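Local coordinates for protein enterotoxin-like toxin X (Staphylococcus aureus, PDB 5U75) that inhibits phagocytosis and killing by human neutrophils, engaging their surface glycoproteins in a sialic acid-dependent manner, at residues K116-I121 with K128-S133. Numbering follows the deposited sequence.
Sequences KGNIVI and KYTLES. With SIA (N-acetyl-alpha-neuraminic acid), chain B; GAL (beta-D-galactopyranose), chain C; FUC (alpha-L-fucopyranose), chain D.
Asn118 to Ile121 pair with Tyr129 to Glu132 as an antiparallel beta hairpin of the C-terminal beta-grasp domain, in which 128-132 is an outermost strand of the mixed sheet and carries part of the sialyl Lewis X site. Ile119 with Leu131 and Ile121 with Tyr129 are the hydrogen-bonded pairs; the straightest of their four bonds runs from Ile119 N to Leu131 O. These four side chains share one face of the sheet, where Ile119, Ile121 and Leu131 pack against helix 92-104, and the terminal CD1 methyls of Ile121 and Leu131 lie 4.3 Å apart. The Tyr129 ring presents an edge to Ile121 CB, and sialic acid O8 also lies at its edge.

The other face belongs to Asn118, Thr130, Glu132 and Val120. Thr130 divides its two branches: CG2, anti to the backbone N, meets the Asn118 amide at CG (3.5 Å), while OG1, anti to the carbonyl carbon (chi1 -54°), donates to sialic acid O1A at 2.7 Å. Thr130 N donates to the other carboxylate oxygen, O1B, so one residue grips both, and Arg141 adds a further bond to the same sugar. Two residues earlier in the strand, Lys128 O accepts from the acetamido N5. Glu132 stands alongside Asn118, its carboxylate 87° from the amide plane and its CG 3.4 Å from Asn118 OD1. A water donates to both Asn118 OD1 and Glu132 OE1, tying the two ends together. This leaves OE2 to accept from galactose O6 and fucose O3, with Lys135 a long, weak ion partner.

Where the pairing ends, Gly117 O takes two bonds from Ser133: the backbone N approaches nearly along the C=O axis, and OG donates at 2.7 Å, tilted 26° from the carbonyl plane.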
loop_
_atom_site.group_PDB
_atom_site.type_symbol
_atom_site.label_atom_id
_atom_site.label_comp_id
_atom_site.label_asym_id
_atom_site.label_seq_id
_atom_site.Cartn_x
_atom_site.Cartn_y
_atom_site.Cartn_z
ATOM N N LYS A 116 10.354 3.732 -7.361
ATOM C CA LYS A 116 10.890 2.405 -7.456
ATOM C C LYS A 116 11.132 1.871 -6.053
ATOM O O LYS A 116 11.210 2.627 -5.096
ATOM C CB LYS A 116 12.180 2.410 -8.299
ATOM C CG LYS A 116 13.263 3.337 -7.795
ATOM C CD LYS A 116 14.290 3.636 -8.889
ATOM C CE LYS A 116 15.543 4.295 -8.311
ATOM N NZ LYS A 116 16.139 5.294 -9.237
ATOM N N GLY A 117 11.210 0.557 -5.944
ATOM C CA GLY A 117 11.390 -0.113 -4.676
ATOM C C GLY A 117 10.160 -0.940 -4.340
ATOM O O GLY A 117 9.094 -0.817 -4.964
ATOM N N ASN A 118 10.319 -1.781 -3.345
ATOM C CA ASN A 118 9.282 -2.724 -2.983
ATOM C C ASN A 118 8.567 -2.362 -1.715
ATOM O O ASN A 118 9.171 -1.881 -0.754
ATOM C CB ASN A 118 9.854 -4.106 -2.805
ATOM C CG ASN A 118 10.472 -4.644 -4.074
ATOM O OD1 ASN A 118 10.061 -4.281 -5.181
ATOM N ND2 ASN A 118 11.485 -5.484 -3.915
ATOM N N ILE A 119 7.270 -2.661 -1.722
ATOM C CA ILE A 119 6.449 -2.705 -0.518
ATOM C C ILE A 119 6.303 -4.191 -0.178
ATOM O O ILE A 119 5.948 -4.994 -1.045
ATOM C CB ILE A 119 5.077 -2.064 -0.781
ATOM C CG1 ILE A 119 5.232 -0.630 -1.280
ATOM C CG2 ILE A 119 4.213 -2.098 0.478
ATOM C CD1 ILE A 119 3.992 -0.090 -1.976
ATOM N N VAL A 120 6.584 -4.585 1.068
ATOM C CA VAL A 120 6.573 -5.987 1.440
ATOM C C VAL A 120 5.572 -6.268 2.554
ATOM O O VAL A 120 5.671 -5.703 3.628
ATOM C CB VAL A 120 7.981 -6.478 1.857
ATOM C CG1 VAL A 120 7.956 -7.967 2.189
ATOM C CG2 VAL A 120 8.988 -6.168 0.742
ATOM N N ILE A 121 4.636 -7.179 2.295
ATOM C CA ILE A 121 3.721 -7.666 3.301
ATOM C C ILE A 121 4.451 -8.801 4.019
ATOM O O ILE A 121 4.782 -9.809 3.385
ATOM C CB ILE A 121 2.404 -8.197 2.676
ATOM C CG1 ILE A 121 1.754 -7.150 1.757
ATOM C CG2 ILE A 121 1.438 -8.614 3.774
ATOM C CD1 ILE A 121 0.588 -7.675 0.935
ATOM N N LYS A 128 6.527 -13.660 3.031
ATOM C CA LYS A 128 6.348 -12.357 2.421
ATOM C C LYS A 128 5.569 -12.375 1.106
ATOM O O LYS A 128 5.530 -13.379 0.409
ATOM C CB LYS A 128 7.703 -11.688 2.212
ATOM C CG LYS A 128 8.581 -12.378 1.199
ATOM C CD LYS A 128 9.969 -11.753 1.217
ATOM C CE LYS A 128 10.865 -12.379 0.165
ATOM N NZ LYS A 128 12.092 -11.553 -0.049
ATOM N N TYR A 129 4.946 -11.233 0.820
ATOM C CA TYR A 129 4.367 -10.917 -0.469
ATOM C C TYR A 129 4.950 -9.574 -0.878
ATOM O O TYR A 129 4.747 -8.562 -0.193
ATOM C CB TYR A 129 2.831 -10.844 -0.419
ATOM C CG TYR A 129 2.168 -12.063 0.157
ATOM C CD1 TYR A 129 1.827 -13.149 -0.658
ATOM C CD2 TYR A 129 1.860 -12.137 1.523
ATOM C CE1 TYR A 129 1.217 -14.280 -0.133
ATOM C CE2 TYR A 129 1.224 -13.252 2.059
ATOM C CZ TYR A 129 0.908 -14.330 1.231
ATOM O OH TYR A 129 0.296 -15.433 1.771
ATOM N N THR A 130 5.635 -9.560 -2.021
ATOM C CA THR A 130 6.370 -8.394 -2.478
ATOM C C THR A 130 5.619 -7.657 -3.576
ATOM O O THR A 130 5.230 -8.251 -4.580
ATOM C CB THR A 130 7.787 -8.776 -2.994
ATOM O OG1 THR A 130 8.487 -9.512 -1.993
ATOM C CG2 THR A 130 8.567 -7.529 -3.379
ATOM N N LEU A 131 5.419 -6.368 -3.357
ATOM C CA LEU A 131 4.723 -5.490 -4.246
ATOM C C LEU A 131 5.696 -4.484 -4.833
ATOM O O LEU A 131 6.082 -3.512 -4.175
ATOM C CB LEU A 131 3.605 -4.754 -3.502
ATOM C CG LEU A 131 2.721 -5.614 -2.595
ATOM C CD1 LEU A 131 1.740 -4.682 -1.903
ATOM C CD2 LEU A 131 1.985 -6.704 -3.359
ATOM N N GLU A 132 6.048 -4.693 -6.095
ATOM C CA GLU A 132 6.950 -3.781 -6.791
ATOM C C GLU A 132 6.220 -2.493 -7.161
ATOM O O GLU A 132 5.241 -2.525 -7.913
ATOM C CB GLU A 132 7.518 -4.465 -8.035
ATOM C CG GLU A 132 8.279 -5.730 -7.752
ATOM C CD GLU A 132 8.989 -6.248 -8.990
ATOM O OE1 GLU A 132 9.976 -5.599 -9.383
ATOM O OE2 GLU A 132 8.555 -7.278 -9.556
ATOM N N SER A 133 6.712 -1.351 -6.665
ATOM C CA SER A 133 5.951 -0.112 -6.714
ATOM C C SER A 133 5.855 0.562 -8.067
ATOM O O SER A 133 5.017 1.406 -8.266
ATOM C CB SER A 133 6.488 0.898 -5.697
ATOM O OG SER A 133 7.794 1.329 -6.058
HETATM C C1 SIA B . 7.141 -12.609 -3.258
HETATM C C2 SIA B . 7.287 -14.004 -3.878
HETATM C C3 SIA B . 8.144 -14.941 -3.017
HETATM C C4 SIA B . 7.439 -15.312 -1.718
HETATM C C5 SIA B . 6.014 -15.844 -1.949
HETATM C C6 SIA B . 5.258 -14.872 -2.844
HETATM C C7 SIA B . 3.851 -15.266 -3.299
HETATM C C8 SIA B . 3.301 -14.269 -4.312
HETATM C C9 SIA B . 1.798 -14.430 -4.486
HETATM C C10 SIA B . 4.426 -16.978 -0.483
HETATM C C11 SIA B . 3.796 -17.021 0.867
HETATM N N5 SIA B . 5.335 -16.007 -0.675
HETATM O O1A SIA B . 8.107 -12.128 -2.633
HETATM O O1B SIA B . 6.061 -11.971 -3.433
HETATM O O4 SIA B . 8.152 -16.296 -0.976
HETATM O O6 SIA B . 5.983 -14.612 -4.044
HETATM O O7 SIA B . 3.838 -16.611 -3.818
HETATM O O8 SIA B . 3.530 -12.919 -3.880
HETATM O O9 SIA B . 1.407 -13.765 -5.678
HETATM O O10 SIA B . 4.093 -17.779 -1.363
HETATM C C1 GAL C . 6.488 -12.976 -8.570
HETATM C C2 GAL C . 7.200 -13.776 -7.493
HETATM C C3 GAL C . 7.108 -13.066 -6.141
HETATM C C4 GAL C . 7.626 -11.632 -6.298
HETATM C C5 GAL C . 6.889 -10.891 -7.404
HETATM C C6 GAL C . 7.441 -9.480 -7.556
HETATM O O2 GAL C . 6.661 -15.092 -7.402
HETATM O O3 GAL C . 7.864 -13.815 -5.173
HETATM O O4 GAL C . 9.026 -11.693 -6.552
HETATM O O5 GAL C . 6.970 -11.619 -8.634
HETATM O O6 GAL C . 6.754 -8.735 -8.563
HETATM C C1 FUC D . 8.846 -11.654 -12.336
HETATM C C2 FUC D . 9.482 -10.285 -12.105
HETATM C C3 FUC D . 9.776 -10.066 -10.628
HETATM C C4 FUC D . 10.642 -11.190 -10.095
HETATM C C5 FUC D . 9.923 -12.512 -10.333
HETATM C C6 FUC D . 10.715 -13.711 -9.846
HETATM O O2 FUC D . 8.604 -9.249 -12.534
HETATM O O3 FUC D . 10.403 -8.790 -10.458
HETATM O O4 FUC D . 11.911 -11.154 -10.764
HETATM O O5 FUC D . 9.618 -12.683 -11.718
HETATM O O HOH W 1 11.293 -3.772 -7.533
#